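Local coordinates for hydrogenase-specific maturation endopeptidase (Thermococcus kodakarensis, PDB 5IJA), which probably acts as an endopeptidase in the maturation, and thereby activation, of [NiFe] hydrogenase, at residues A[58-64]-A[114-119]. Coordinates in Å, arbitrary orientation, origin at the centre of the assembly. Numbering follows the deposited sequence.
Sequences AILSDKL and FIGIVA
Two neighbouring parallel strands of the central sheet, 52-59 and 111-118, meet here at their C-terminal ends. Ala58 lies beside Ile117 (CA-CA 4.8 Å) on the sheet face packed by helix 130-146, and its CA approaches Ile117 O at 3.4 Å in a CA-H...O contact. Extended Ile59 pairs with Val118 (CA-CA 4.9 Å) and hydrogen-bonds to the residues flanking it, as parallel strands do: Ile59 N donates to Ile117 O and Ala119 N to Ile59 O, both 2.9 Å and nearly straight. Its side chain, chi1 p and chi2 t, lies on the other face with Val118. Ile59 CG2 meets the edge of the Phe114 ring at CZ (3.7 Å) and Gly116 CA (3.9 Å), while Ile59 CD1 touches Val118 CG2 (3.7 Å). Leu60 turns its CB away, yet its CD2 reaches Ala119 CB at 4.1 Å. The backbone stays extended through Ser61, then turns back at Asp62 and Lys63 (psi -15° and -27°); weak hydrogen bonds from Lys63 N and Leu64 N to Ser61 OG (chi1 t) span the bend. Leu64 CB then returns to 4.3 Å from Val118 CG2, beside Val70 of antiparallel strand 69-73. This parallel pair lies inside the mixed, helix-flanked α/β sheet (order 2-1-3-5-4) of hydrogenase maturation proteases.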
loop_
_atom_site.group_PDB
_atom_site.type_symbol
_atom_site.label_atom_id
_atom_site.label_comp_id
_atom_site.label_asym_id
_atom_site.label_seq_id
_atom_site.Cartn_x
_atom_site.Cartn_y
_atom_site.Cartn_z
ATOM N N ALA A 58 3.424 -3.083 -3.690
ATOM C CA ALA A 58 3.906 -3.657 -4.946
ATOM C C ALA A 58 2.929 -4.719 -5.428
ATOM O O ALA A 58 2.434 -5.509 -4.629
ATOM C CB ALA A 58 5.285 -4.251 -4.763
ATOM N N ILE A 59 2.635 -4.738 -6.728
ATOM C CA ILE A 59 1.687 -5.703 -7.274
ATOM C C ILE A 59 2.194 -6.344 -8.564
ATOM O O ILE A 59 3.103 -5.827 -9.200
ATOM C CB ILE A 59 0.317 -5.072 -7.573
ATOM C CG1 ILE A 59 0.430 -4.070 -8.729
ATOM C CG2 ILE A 59 -0.284 -4.459 -6.305
ATOM C CD1 ILE A 59 -0.892 -3.596 -9.277
ATOM N N LEU A 60 1.600 -7.476 -8.929
ATOM C CA LEU A 60 1.856 -8.101 -10.221
ATOM C C LEU A 60 0.607 -8.018 -11.069
ATOM O O LEU A 60 -0.490 -8.348 -10.621
ATOM C CB LEU A 60 2.295 -9.565 -10.071
ATOM C CG LEU A 60 3.623 -9.837 -9.353
ATOM C CD1 LEU A 60 3.981 -11.320 -9.377
ATOM C CD2 LEU A 60 4.747 -9.006 -9.951
ATOM N N SER A 61 0.782 -7.563 -12.300
ATOM C CA SER A 61 -0.307 -7.514 -13.253
ATOM C C SER A 61 0.222 -7.863 -14.635
ATOM O O SER A 61 1.430 -7.782 -14.893
ATOM C CB SER A 61 -0.957 -6.138 -13.256
ATOM O OG SER A 61 -1.972 -6.053 -14.235
ATOM N N ASP A 62 -0.679 -8.270 -15.517
ATOM C CA ASP A 62 -0.287 -8.591 -16.880
ATOM C C ASP A 62 -1.089 -7.777 -17.884
ATOM O O ASP A 62 -0.732 -7.700 -19.058
ATOM C CB ASP A 62 -0.436 -10.086 -17.130
ATOM C CG ASP A 62 0.404 -10.908 -16.178
ATOM O OD1 ASP A 62 1.480 -10.419 -15.767
ATOM O OD2 ASP A 62 -0.007 -12.038 -15.832
ATOM N N LYS A 63 -2.173 -7.171 -17.418
ATOM C CA LYS A 63 -2.897 -6.202 -18.225
ATOM C C LYS A 63 -2.048 -4.940 -18.352
ATOM O O LYS A 63 -2.151 -4.200 -19.332
ATOM C CB LYS A 63 -4.265 -5.879 -17.605
ATOM C CG LYS A 63 -4.941 -4.612 -18.156
ATOM C CD LYS A 63 -6.414 -4.523 -17.764
ATOM C CE LYS A 63 -7.011 -3.169 -18.130
ATOM N NZ LYS A 63 -8.012 -2.692 -17.129
ATOM N N LEU A 64 -1.190 -4.716 -17.359
ATOM C CA LEU A 64 -0.421 -3.488 -17.279
ATOM C C LEU A 64 1.075 -3.759 -17.331
ATOM O O LEU A 64 1.523 -4.874 -17.060
ATOM C CB LEU A 64 -0.772 -2.730 -15.999
ATOM C CG LEU A 64 -2.241 -2.357 -15.790
ATOM C CD1 LEU A 64 -2.405 -1.723 -14.434
ATOM C CD2 LEU A 64 -2.737 -1.410 -16.866
ATOM N N PHE A 114 -6.311 1.983 -2.100
ATOM C CA PHE A 114 -5.238 1.047 -2.436
ATOM C C PHE A 114 -4.489 1.623 -3.615
ATOM O O PHE A 114 -5.064 1.891 -4.661
ATOM C CB PHE A 114 -5.780 -0.361 -2.779
ATOM C CG PHE A 114 -4.715 -1.347 -3.144
ATOM C CD1 PHE A 114 -4.282 -1.469 -4.459
ATOM C CD2 PHE A 114 -4.131 -2.152 -2.178
ATOM C CE1 PHE A 114 -3.275 -2.365 -4.795
ATOM C CE2 PHE A 114 -3.118 -3.064 -2.512
ATOM C CZ PHE A 114 -2.698 -3.169 -3.826
ATOM N N ILE A 115 -3.183 1.794 -3.438
ATOM C CA ILE A 115 -2.309 2.202 -4.520
ATOM C C ILE A 115 -1.364 1.055 -4.808
ATOM O O ILE A 115 -0.607 0.633 -3.925
ATOM C CB ILE A 115 -1.507 3.456 -4.153
ATOM C CG1 ILE A 115 -2.461 4.564 -3.707
ATOM C CG2 ILE A 115 -0.654 3.898 -5.349
ATOM C CD1 ILE A 115 -1.724 5.828 -3.169
ATOM N N GLY A 116 -1.430 0.526 -6.027
ATOM C CA GLY A 116 -0.581 -0.584 -6.418
ATOM C C GLY A 116 0.458 -0.175 -7.448
ATOM O O GLY A 116 0.138 0.498 -8.429
ATOM N N ILE A 117 1.701 -0.569 -7.210
ATOM C CA ILE A 117 2.802 -0.241 -8.110
ATOM C C ILE A 117 3.252 -1.510 -8.811
ATOM O O ILE A 117 3.736 -2.445 -8.162
ATOM C CB ILE A 117 3.983 0.392 -7.356
ATOM C CG1 ILE A 117 3.524 1.645 -6.604
ATOM C CG2 ILE A 117 5.127 0.730 -8.320
ATOM C CD1 ILE A 117 4.490 2.072 -5.501
ATOM N N VAL A 118 3.080 -1.551 -10.130
ATOM C CA VAL A 118 3.316 -2.785 -10.872
ATOM C C VAL A 118 4.811 -3.071 -10.968
ATOM O O VAL A 118 5.579 -2.313 -11.559
ATOM C CB VAL A 118 2.687 -2.743 -12.284
ATOM C CG1 VAL A 118 3.048 -3.999 -13.065
ATOM C CG2 VAL A 118 1.182 -2.598 -12.197
ATOM N N ALA A 119 5.209 -4.181 -10.359
ATOM C CA ALA A 119 6.600 -4.567 -10.273
ATOM C C ALA A 119 7.116 -5.134 -11.598
ATOM O O ALA A 119 6.338 -5.531 -12.468
ATOM C CB ALA A 119 6.782 -5.588 -9.166
#